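Local coordinates for ferric iron-binding protein HitA (Pseudomonas aeruginosa PAO1, PDB 6IWF) that binds ferric iron, probably as the periplasmic component of an iron-uptake system, and is involved in gallium internalization, at residues I99-R104 and Y264-G269. Numbering follows the deposited sequence.
Sequences ITARTR and YPMRKG
The carbonyl of I99 accepts the backbone N-H of M266, with I99 O and M266 N 3.2 Å apart, the donor standing above the carbonyl plane; Q254 NE2 also bonds this oxygen. M266 CG, anti to its own carbonyl carbon (chi1 -67°), packs 3.3 Å from I99 C. T100 pairs with P265 as an antiparallel non-hydrogen-bonded pair, and T100 CA makes a CA-H...O contact with Y264 O. T100 OG1 hydrogen-bonds E263 OE2, just before the second segment. A101 and Y264 form the hydrogen-bonded pair: A101 N reaches Y264 O at 2.8 Å, and Y264 N returns a nearly straight bond (172°) to A101 O, both donors in their carbonyl planes. The methyl of A101, on the same face as Y264, meets two side chains: its CB lies 3.6 Å from M266 CE, the bent methionine chain folding back to it, and 4.3 Å from Y264 CB. The tyrosine ring turns its edge to the strand, with A101 O in its plane, 3.4 Å from Y264 CD2. R102 salt-bridges E263, its side chain about 4 Å (nearest atoms) from E60 and Y196, Fe(3+) ligands in another structure; no iron is bound here. T103 CG2 also borders the ring edge, while Y264 OH bonds K277 O. The pairing illustrates how a two-residue strand docks antiparallel on a long one, 97-108, in this solute-binding protein's mixed sheet. Strand 224-231 also pairs with 97-108, and helix 251-258 packs against I99, T100 and P265.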
ATOM      1  N   ILE A  99      -6.828   6.207  -3.314  1.00  5.95           N
ATOM      2  CA  ILE A  99      -6.099   7.438  -3.601  1.00  5.78           C
ATOM      3  C   ILE A  99      -4.942   7.184  -4.554  1.00  7.79           C
ATOM      4  O   ILE A  99      -4.778   7.899  -5.543  1.00  8.15           O
ATOM      5  CB  ILE A  99      -5.602   8.109  -2.303  1.00  7.21           C
ATOM      6  CG1 ILE A  99      -6.761   8.357  -1.330  1.00  6.65           C
ATOM      7  CG2 ILE A  99      -4.878   9.400  -2.623  1.00 10.05           C
ATOM      8  CD1 ILE A  99      -7.896   9.185  -1.919  1.00  8.01           C
ATOM      9  N   THR A 100      -4.105   6.188  -4.248  1.00  7.54           N
ATOM     10  CA  THR A 100      -3.048   5.751  -5.151  1.00  4.78           C
ATOM     11  C   THR A 100      -3.020   4.233  -5.165  1.00  7.34           C
ATOM     12  O   THR A 100      -3.568   3.578  -4.281  1.00  5.76           O
ATOM     13  CB  THR A 100      -1.653   6.247  -4.747  1.00  9.29           C
ATOM     14  OG1 THR A 100      -1.277   5.651  -3.499  1.00  9.56           O
ATOM     15  CG2 THR A 100      -1.600   7.788  -4.645  1.00 12.49           C
ATOM     16  N   ALA A 101      -2.376   3.680  -6.190  1.00  5.26           N
ATOM     17  CA  ALA A 101      -2.117   2.249  -6.269  1.00  6.09           C
ATOM     18  C   ALA A 101      -0.617   2.022  -6.399  1.00  4.69           C
ATOM     19  O   ALA A 101       0.118   2.875  -6.893  1.00  4.82           O
ATOM     20  CB  ALA A 101      -2.840   1.587  -7.464  1.00  5.42           C
ATOM     21  N   ARG A 102      -0.160   0.869  -5.925  1.00  6.32           N
ATOM     22  CA  ARG A 102       1.246   0.497  -6.022  1.00  6.14           C
ATOM     23  C   ARG A 102       1.316  -0.960  -6.445  1.00  7.69           C
ATOM     24  O   ARG A 102       0.312  -1.677  -6.417  1.00  5.58           O
ATOM     25  CB  ARG A 102       1.952   0.640  -4.683  1.00 11.44           C
ATOM     26  CG  ARG A 102       1.458  -0.468  -3.798  1.00 16.27           C
ATOM     27  CD  ARG A 102       1.305  -0.109  -2.393  1.00 20.23           C
ATOM     28  NE  ARG A 102       0.482   1.069  -2.180  1.00 18.59           N
ATOM     29  CZ  ARG A 102       0.474   1.698  -1.016  1.00 22.14           C
ATOM     30  NH1 ARG A 102      -0.268   2.767  -0.835  1.00 26.48           N
ATOM     31  NH2 ARG A 102       1.238   1.236  -0.029  1.00 23.75           N
ATOM     32  N   THR A 103       2.521  -1.429  -6.765  1.00  5.94           N
ATOM     33  CA  THR A 103       2.671  -2.812  -7.204  1.00  5.24           C
ATOM     34  C   THR A 103       3.836  -3.485  -6.495  1.00  6.22           C
ATOM     35  O   THR A 103       4.869  -2.859  -6.230  1.00  7.73           O
ATOM     36  CB  THR A 103       2.857  -2.900  -8.751  1.00  7.26           C
ATOM     37  OG1 THR A 103       2.920  -4.278  -9.156  1.00 11.50           O
ATOM     38  CG2 THR A 103       4.112  -2.172  -9.235  1.00  9.32           C
ATOM     39  N   ARG A 104       3.668  -4.769  -6.197  1.00  3.89           N
ATOM     40  CA  ARG A 104       4.785  -5.561  -5.708  1.00  4.12           C
ATOM     41  C   ARG A 104       5.780  -5.797  -6.835  1.00  6.24           C
ATOM     42  O   ARG A 104       5.407  -5.921  -8.008  1.00  5.42           O
ATOM     43  CB  ARG A 104       4.296  -6.903  -5.148  1.00  5.88           C
ATOM     44  CG  ARG A 104       3.226  -6.758  -4.060  1.00  5.03           C
ATOM     45  CD  ARG A 104       3.828  -6.327  -2.768  1.00 17.58           C
ATOM     46  NE  ARG A 104       4.721  -7.337  -2.196  1.00  9.15           N
ATOM     47  CZ  ARG A 104       5.416  -7.112  -1.086  1.00 12.84           C
ATOM     48  NH1 ARG A 104       5.290  -5.938  -0.474  1.00 18.87           N
ATOM     49  NH2 ARG A 104       6.214  -8.037  -0.587  1.00 13.02           N
ATOM     50  N   TYR A 264       0.746   5.052  -8.463  1.00  4.82           N
ATOM     51  CA  TYR A 264      -0.149   5.300  -9.594  1.00  6.78           C
ATOM     52  C   TYR A 264      -1.391   6.042  -9.133  1.00  6.30           C
ATOM     53  O   TYR A 264      -2.060   5.608  -8.179  1.00  8.49           O
ATOM     54  CB  TYR A 264      -0.551   3.986 -10.246  1.00  4.60           C
ATOM     55  CG  TYR A 264       0.609   3.207 -10.802  1.00  4.99           C
ATOM     56  CD1 TYR A 264       1.035   3.409 -12.114  1.00  7.12           C
ATOM     57  CD2 TYR A 264       1.275   2.267 -10.031  1.00  7.13           C
ATOM     58  CE1 TYR A 264       2.109   2.689 -12.630  1.00  8.81           C
ATOM     59  CE2 TYR A 264       2.341   1.541 -10.546  1.00  5.05           C
ATOM     60  CZ  TYR A 264       2.754   1.766 -11.845  1.00 10.36           C
ATOM     61  OH  TYR A 264       3.818   1.048 -12.352  1.00 10.89           O
ATOM     62  N   PRO A 265      -1.762   7.144  -9.777  1.00  6.97           N
ATOM     63  CA  PRO A 265      -2.929   7.904  -9.314  1.00  7.44           C
ATOM     64  C   PRO A 265      -4.231   7.152  -9.550  1.00  9.43           C
ATOM     65  O   PRO A 265      -4.389   6.419 -10.534  1.00  9.56           O
ATOM     66  CB  PRO A 265      -2.873   9.188 -10.155  1.00  8.50           C
ATOM     67  CG  PRO A 265      -2.115   8.795 -11.383  1.00 12.97           C
ATOM     68  CD  PRO A 265      -1.104   7.761 -10.939  1.00  6.99           C
ATOM     69  N   MET A 266      -5.187   7.349  -8.634  1.00  7.00           N
ATOM     70  CA  MET A 266      -6.487   6.711  -8.779  1.00  7.57           C
ATOM     71  C   MET A 266      -7.525   7.616  -9.430  1.00  6.75           C
ATOM     72  O   MET A 266      -8.560   7.110  -9.867  1.00 10.01           O
ATOM     73  CB  MET A 266      -7.010   6.219  -7.424  1.00  9.06           C
ATOM     74  CG  MET A 266      -6.176   5.061  -6.830  1.00  7.78           C
ATOM     75  SD  MET A 266      -6.485   3.456  -7.595  1.00 13.83           S
ATOM     76  CE  MET A 266      -5.435   3.459  -9.051  1.00 12.70           C
ATOM     77  N   ARG A 267      -7.245   8.913  -9.531  1.00 10.44           N
ATOM     78  CA  ARG A 267      -8.103   9.837 -10.263  1.00  8.99           C
ATOM     79  C   ARG A 267      -8.154   9.426 -11.725  1.00 15.23           C
ATOM     80  O   ARG A 267      -7.111   9.302 -12.379  1.00 13.62           O
ATOM     81  CB  ARG A 267      -7.565  11.259 -10.127  1.00  9.26           C
ATOM     82  CG  ARG A 267      -8.360  12.302 -10.900  1.00 16.67           C
ATOM     83  CD  ARG A 267      -7.664  13.650 -10.857  1.00 19.11           C
ATOM     84  NE  ARG A 267      -8.307  14.611 -11.755  1.00 23.19           N
ATOM     85  CZ  ARG A 267      -9.456  15.234 -11.500  1.00 28.16           C
ATOM     86  NH1 ARG A 267     -10.105  15.009 -10.366  1.00 17.86           N
ATOM     87  NH2 ARG A 267      -9.961  16.091 -12.382  1.00 27.26           N
ATOM     88  N   LYS A 268      -9.369   9.178 -12.220  1.00 13.49           N
ATOM     89  CA  LYS A 268      -9.548   8.754 -13.602  1.00 18.53           C
ATOM     90  C   LYS A 268      -8.953   9.779 -14.554  1.00 19.77           C
ATOM     91  O   LYS A 268      -9.085  10.988 -14.346  1.00 20.15           O
ATOM     92  CB  LYS A 268     -11.031   8.564 -13.904  1.00 18.97           C
ATOM     93  CG  LYS A 268     -11.613   7.299 -13.318  1.00 17.96           C
ATOM     94  CD  LYS A 268     -12.939   6.953 -13.961  1.00 26.40           C
ATOM     95  CE  LYS A 268     -14.096   7.501 -13.161  1.00 23.60           C
ATOM     96  NZ  LYS A 268     -15.239   6.543 -13.131  1.00 31.04           N
ATOM     97  N   GLY A 269      -8.280   9.286 -15.595  1.00 22.54           N
ATOM     98  CA  GLY A 269      -7.703  10.133 -16.619  1.00 24.04           C
ATOM     99  C   GLY A 269      -6.360  10.728 -16.274  1.00 28.39           C
ATOM    100  O   GLY A 269      -5.800  11.474 -17.086  1.00 27.04           O
TER